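Local coordinates for protein thioesterase (Streptomyces coelicolor, PDB 3QMW) that is a thioesterase of prodiginine biosynthesis with an alpha/beta hydrolase fold, probably hydrolysing thioester-linked intermediates of that pathway, at residues Arg47-Val57 / Arg248-Leu259. Numbering follows the deposited sequence.
Sequences RGWQERLGDEV and RDRLLAHLGTEL
Trp-49 and Leu-252 both set CG beside the backbone N (chi1 -81° and -75°), and these torsions lay the indole against helix 248-258, with Leu-252 CD2 over one face of the ring. The methyl stands 3.6 Å from the centroid of the five-membered ring, close to its normal, in a CH-pi contact. Trp-49 is a knob in a hole made by Arg-248, Leu-251, Leu-252 and Leu-255: CH2 meets Leu-251 CD2 at 3.6 Å, CZ3 lies near Leu-255 CD1, and Arg-248 NH2 comes to the ring edge beside CD1. With an alanine here, the hole between the leucines and Arg-248 would probably stand unfilled and Leu-252 CD2 would lose its aromatic face.

At the polar end of the interface an acid pairs with one arginine while a second lies close by. Asp-249 forms a salt bridge with Arg-52, its OD1 modelled only 2.5 Å from Arg-52 NH2, a doubtful length, and NH1 adds a weak bond; carboxylate and guanidinium are nearly coplanar. Arg-248, extended from CG to NE, gives a weak bond from NH2 to Arg-47 O at 2.9 Å. Its NH1 sits over the face of the Arg-52 guanidinium, 3.6 Å from Arg-52 NH1, a like-charge approach that Asp-249 may partly offset. Farther along, Leu-259 CD2 touches Val-57 CG2 at 3.8 Å, while its CD1 reaches Leu-53 CD1.

The short, weakly bonded helix 49-53 crosses segment 248-258 at -52° and leads into edge strand 57-61 of the parallel sheet of this alpha/beta hydrolase. Phe-46 and Phe-102 also meet the indole, Leu-255 packs on strand 129-132, and Val-57 and Leu-259 both rest on strand 31-36. Across the dimer interface, Arg-250 of the second subunit hydrogen-bonds to the carbonyl oxygens of Thr-257 and Leu-259, where helix 246-258 runs out at the C-terminus.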
loop_
_atom_site.group_PDB
_atom_site.type_symbol
_atom_site.label_atom_id
_atom_site.label_comp_id
_atom_site.label_asym_id
_atom_site.label_seq_id
_atom_site.Cartn_x
_atom_site.Cartn_y
_atom_site.Cartn_z
ATOM N N ARG D 47 -11.874 8.801 -3.315
ATOM C CA ARG D 47 -11.817 8.414 -4.719
ATOM C C ARG D 47 -10.464 7.752 -4.953
ATOM O O ARG D 47 -9.426 8.278 -4.554
ATOM C CB ARG D 47 -11.971 9.640 -5.620
ATOM C CG ARG D 47 -12.467 9.358 -7.031
ATOM C CD ARG D 47 -12.631 10.657 -7.849
ATOM N NE ARG D 47 -11.355 11.247 -8.296
ATOM C CZ ARG D 47 -10.610 12.132 -7.614
ATOM N NH1 ARG D 47 -10.965 12.570 -6.402
ATOM N NH2 ARG D 47 -9.481 12.590 -8.153
ATOM N N GLY D 48 -10.484 6.584 -5.577
ATOM C CA GLY D 48 -9.268 5.881 -5.918
ATOM C C GLY D 48 -8.862 4.837 -4.900
ATOM O O GLY D 48 -8.033 3.990 -5.201
ATOM N N TRP D 49 -9.432 4.891 -3.700
ATOM C CA TRP D 49 -9.040 3.991 -2.626
ATOM C C TRP D 49 -9.283 2.527 -2.953
ATOM O O TRP D 49 -8.453 1.691 -2.617
ATOM C CB TRP D 49 -9.769 4.335 -1.330
ATOM C CG TRP D 49 -9.165 5.465 -0.592
ATOM C CD1 TRP D 49 -8.658 6.608 -1.121
ATOM C CD2 TRP D 49 -9.039 5.584 0.822
ATOM N NE1 TRP D 49 -8.196 7.425 -0.129
ATOM C CE2 TRP D 49 -8.417 6.822 1.080
ATOM C CE3 TRP D 49 -9.379 4.757 1.901
ATOM C CZ2 TRP D 49 -8.119 7.261 2.378
ATOM C CZ3 TRP D 49 -9.084 5.191 3.190
ATOM C CH2 TRP D 49 -8.460 6.431 3.416
ATOM N N GLN D 50 -10.412 2.211 -3.592
ATOM C CA GLN D 50 -10.751 0.812 -3.883
ATOM C C GLN D 50 -9.650 0.146 -4.692
ATOM O O GLN D 50 -9.237 -0.976 -4.394
ATOM C CB GLN D 50 -12.067 0.700 -4.649
ATOM C CG GLN D 50 -12.505 -0.751 -4.910
ATOM C CD GLN D 50 -12.747 -1.527 -3.624
ATOM O OE1 GLN D 50 -13.304 -0.994 -2.674
ATOM N NE2 GLN D 50 -12.327 -2.785 -3.592
ATOM N N GLU D 51 -9.190 0.858 -5.714
ATOM C CA GLU D 51 -8.169 0.369 -6.627
ATOM C C GLU D 51 -6.864 0.074 -5.895
ATOM O O GLU D 51 -6.171 -0.888 -6.233
ATOM C CB GLU D 51 -7.900 1.407 -7.725
ATOM C CG GLU D 51 -8.998 1.540 -8.790
ATOM C CD GLU D 51 -10.228 2.354 -8.345
ATOM O OE1 GLU D 51 -10.116 3.210 -7.428
ATOM O OE2 GLU D 51 -11.318 2.129 -8.928
ATOM N N ARG D 52 -6.540 0.898 -4.899
ATOM C CA ARG D 52 -5.262 0.803 -4.185
ATOM C C ARG D 52 -5.217 -0.251 -3.096
ATOM O O ARG D 52 -4.151 -0.474 -2.509
ATOM C CB ARG D 52 -4.910 2.133 -3.528
ATOM C CG ARG D 52 -4.788 3.283 -4.477
ATOM C CD ARG D 52 -3.687 3.070 -5.511
ATOM N NE ARG D 52 -3.244 4.366 -6.022
ATOM C CZ ARG D 52 -2.360 5.153 -5.417
ATOM N NH1 ARG D 52 -2.048 6.321 -5.961
ATOM N NH2 ARG D 52 -1.777 4.776 -4.285
ATOM N N LEU D 53 -6.354 -0.876 -2.799
ATOM C CA LEU D 53 -6.418 -1.823 -1.689
ATOM C C LEU D 53 -6.761 -3.238 -2.122
ATOM O O LEU D 53 -6.530 -4.178 -1.358
ATOM C CB LEU D 53 -7.404 -1.340 -0.621
ATOM C CG LEU D 53 -7.088 -0.001 0.069
ATOM C CD1 LEU D 53 -8.156 0.304 1.108
ATOM C CD2 LEU D 53 -5.701 0.034 0.730
ATOM N N GLY D 54 -7.304 -3.396 -3.325
ATOM C CA GLY D 54 -7.579 -4.724 -3.871
ATOM C C GLY D 54 -8.974 -5.243 -3.567
ATOM O O GLY D 54 -9.856 -4.478 -3.165
ATOM N N ASP D 55 -9.161 -6.549 -3.750
ATOM C CA ASP D 55 -10.494 -7.162 -3.765
ATOM C C ASP D 55 -10.882 -7.919 -2.487
ATOM O O ASP D 55 -11.937 -8.557 -2.454
ATOM C CB ASP D 55 -10.615 -8.114 -4.968
ATOM C CG ASP D 55 -10.186 -7.464 -6.288
ATOM O OD1 ASP D 55 -10.155 -6.213 -6.366
ATOM O OD2 ASP D 55 -9.878 -8.212 -7.250
ATOM N N GLU D 56 -10.046 -7.860 -1.450
ATOM C CA GLU D 56 -10.362 -8.486 -0.147
ATOM C C GLU D 56 -10.987 -7.488 0.829
ATOM O O GLU D 56 -11.291 -7.830 1.977
ATOM C CB GLU D 56 -9.100 -9.069 0.506
ATOM C CG GLU D 56 -8.270 -9.977 -0.402
ATOM C CD GLU D 56 -8.909 -11.333 -0.619
ATOM O OE1 GLU D 56 -9.009 -12.104 0.366
ATOM O OE2 GLU D 56 -9.297 -11.631 -1.775
ATOM N N VAL D 57 -11.129 -6.242 0.380
ATOM C CA VAL D 57 -11.708 -5.171 1.176
ATOM C C VAL D 57 -12.578 -4.334 0.242
ATOM O O VAL D 57 -12.107 -3.850 -0.791
ATOM C CB VAL D 57 -10.607 -4.319 1.860
ATOM C CG1 VAL D 57 -9.831 -3.497 0.837
ATOM C CG2 VAL D 57 -11.199 -3.427 2.938
ATOM N N ARG D 248 -0.730 10.354 1.323
ATOM C CA ARG D 248 -1.982 9.673 0.995
ATOM C C ARG D 248 -1.658 8.266 0.537
ATOM O O ARG D 248 -2.366 7.318 0.881
ATOM C CB ARG D 248 -2.757 10.405 -0.106
ATOM C CG ARG D 248 -3.809 9.530 -0.783
ATOM C CD ARG D 248 -4.493 10.247 -1.889
ATOM N NE ARG D 248 -5.608 9.467 -2.415
ATOM C CZ ARG D 248 -5.541 8.610 -3.435
ATOM N NH1 ARG D 248 -4.389 8.383 -4.067
ATOM N NH2 ARG D 248 -6.642 7.960 -3.819
ATOM N N ASP D 249 -0.600 8.155 -0.273
ATOM C CA ASP D 249 -0.064 6.861 -0.732
ATOM C C ASP D 249 0.395 5.994 0.443
ATOM O O ASP D 249 0.079 4.806 0.480
ATOM C CB ASP D 249 1.103 7.057 -1.723
ATOM C CG ASP D 249 0.636 7.348 -3.146
ATOM O OD1 ASP D 249 -0.160 6.553 -3.692
ATOM O OD2 ASP D 249 1.090 8.353 -3.736
ATOM N N ARG D 250 1.112 6.584 1.402
ATOM C CA ARG D 250 1.581 5.828 2.566
ATOM C C ARG D 250 0.455 5.410 3.503
ATOM O O ARG D 250 0.417 4.251 3.929
ATOM C CB ARG D 250 2.650 6.588 3.349
ATOM C CG ARG D 250 4.069 6.196 2.995
ATOM C CD ARG D 250 5.039 6.477 4.157
ATOM N NE ARG D 250 6.372 5.901 3.928
ATOM C CZ ARG D 250 7.282 6.392 3.078
ATOM N NH1 ARG D 250 7.030 7.480 2.348
ATOM N NH2 ARG D 250 8.458 5.785 2.952
ATOM N N LEU D 251 -0.458 6.332 3.828
ATOM C CA LEU D 251 -1.648 5.972 4.608
ATOM C C LEU D 251 -2.259 4.711 4.020
ATOM O O LEU D 251 -2.452 3.735 4.726
ATOM C CB LEU D 251 -2.698 7.085 4.611
ATOM C CG LEU D 251 -4.098 6.645 5.089
ATOM C CD1 LEU D 251 -4.157 6.687 6.584
ATOM C CD2 LEU D 251 -5.194 7.487 4.513
ATOM N N LEU D 252 -2.546 4.747 2.722
ATOM C CA LEU D 252 -3.159 3.609 2.019
ATOM C C LEU D 252 -2.373 2.299 2.100
ATOM O O LEU D 252 -2.959 1.211 2.066
ATOM C CB LEU D 252 -3.390 3.959 0.543
ATOM C CG LEU D 252 -4.557 4.906 0.263
ATOM C CD1 LEU D 252 -4.515 5.362 -1.172
ATOM C CD2 LEU D 252 -5.908 4.237 0.587
ATOM N N ALA D 253 -1.048 2.407 2.179
ATOM C CA ALA D 253 -0.179 1.237 2.201
ATOM C C ALA D 253 -0.182 0.651 3.600
ATOM O O ALA D 253 -0.284 -0.565 3.765
ATOM C CB ALA D 253 1.224 1.612 1.768
ATOM N N HIS D 254 -0.096 1.515 4.609
ATOM C CA HIS D 254 -0.302 1.083 6.000
ATOM C C HIS D 254 -1.658 0.391 6.203
ATOM O O HIS D 254 -1.730 -0.659 6.826
ATOM C CB HIS D 254 -0.141 2.253 6.964
ATOM C CG HIS D 254 1.281 2.668 7.162
ATOM N ND1 HIS D 254 2.192 1.895 7.855
ATOM C CD2 HIS D 254 1.955 3.771 6.760
ATOM C CE1 HIS D 254 3.365 2.506 7.869
ATOM N NE2 HIS D 254 3.250 3.647 7.213
ATOM N N LEU D 255 -2.728 0.952 5.657
ATOM C CA LEU D 255 -4.040 0.316 5.749
ATOM C C LEU D 255 -3.989 -1.086 5.164
ATOM O O LEU D 255 -4.521 -2.032 5.739
ATOM C CB LEU D 255 -5.107 1.149 5.029
ATOM C CG LEU D 255 -5.447 2.509 5.677
ATOM C CD1 LEU D 255 -6.397 3.327 4.800
ATOM C CD2 LEU D 255 -6.023 2.345 7.074
ATOM N N GLY D 256 -3.312 -1.216 4.030
ATOM C CA GLY D 256 -3.176 -2.500 3.361
ATOM C C GLY D 256 -2.468 -3.574 4.163
ATOM O O GLY D 256 -2.747 -4.766 3.965
ATOM N N THR D 257 -1.567 -3.165 5.065
ATOM C CA THR D 257 -0.818 -4.108 5.911
ATOM C C THR D 257 -1.613 -4.655 7.089
ATOM O O THR D 257 -1.430 -5.817 7.457
ATOM C CB THR D 257 0.500 -3.503 6.472
ATOM O OG1 THR D 257 0.246 -2.246 7.118
ATOM C CG2 THR D 257 1.516 -3.309 5.363
ATOM N N GLU D 258 -2.474 -3.833 7.688
ATOM C CA GLU D 258 -3.273 -4.259 8.859
ATOM C C GLU D 258 -4.644 -4.864 8.494
ATOM O O GLU D 258 -5.210 -5.624 9.276
ATOM C CB GLU D 258 -3.435 -3.101 9.861
ATOM C CG GLU D 258 -2.269 -2.969 10.845
ATOM C CD GLU D 258 -1.985 -1.527 11.245
ATOM O OE1 GLU D 258 -2.944 -0.802 11.595
ATOM O OE2 GLU D 258 -0.797 -1.115 11.212
ATOM N N LEU D 259 -5.159 -4.533 7.311
ATOM C CA LEU D 259 -6.440 -5.067 6.832
ATOM C C LEU D 259 -6.417 -6.586 6.681
ATOM O O LEU D 259 -6.115 -7.104 5.595
ATOM C CB LEU D 259 -6.804 -4.439 5.480
ATOM C CG LEU D 259 -7.466 -3.063 5.510
ATOM C CD1 LEU D 259 -7.420 -2.424 4.136
ATOM C CD2 LEU D 259 -8.887 -3.188 5.987
#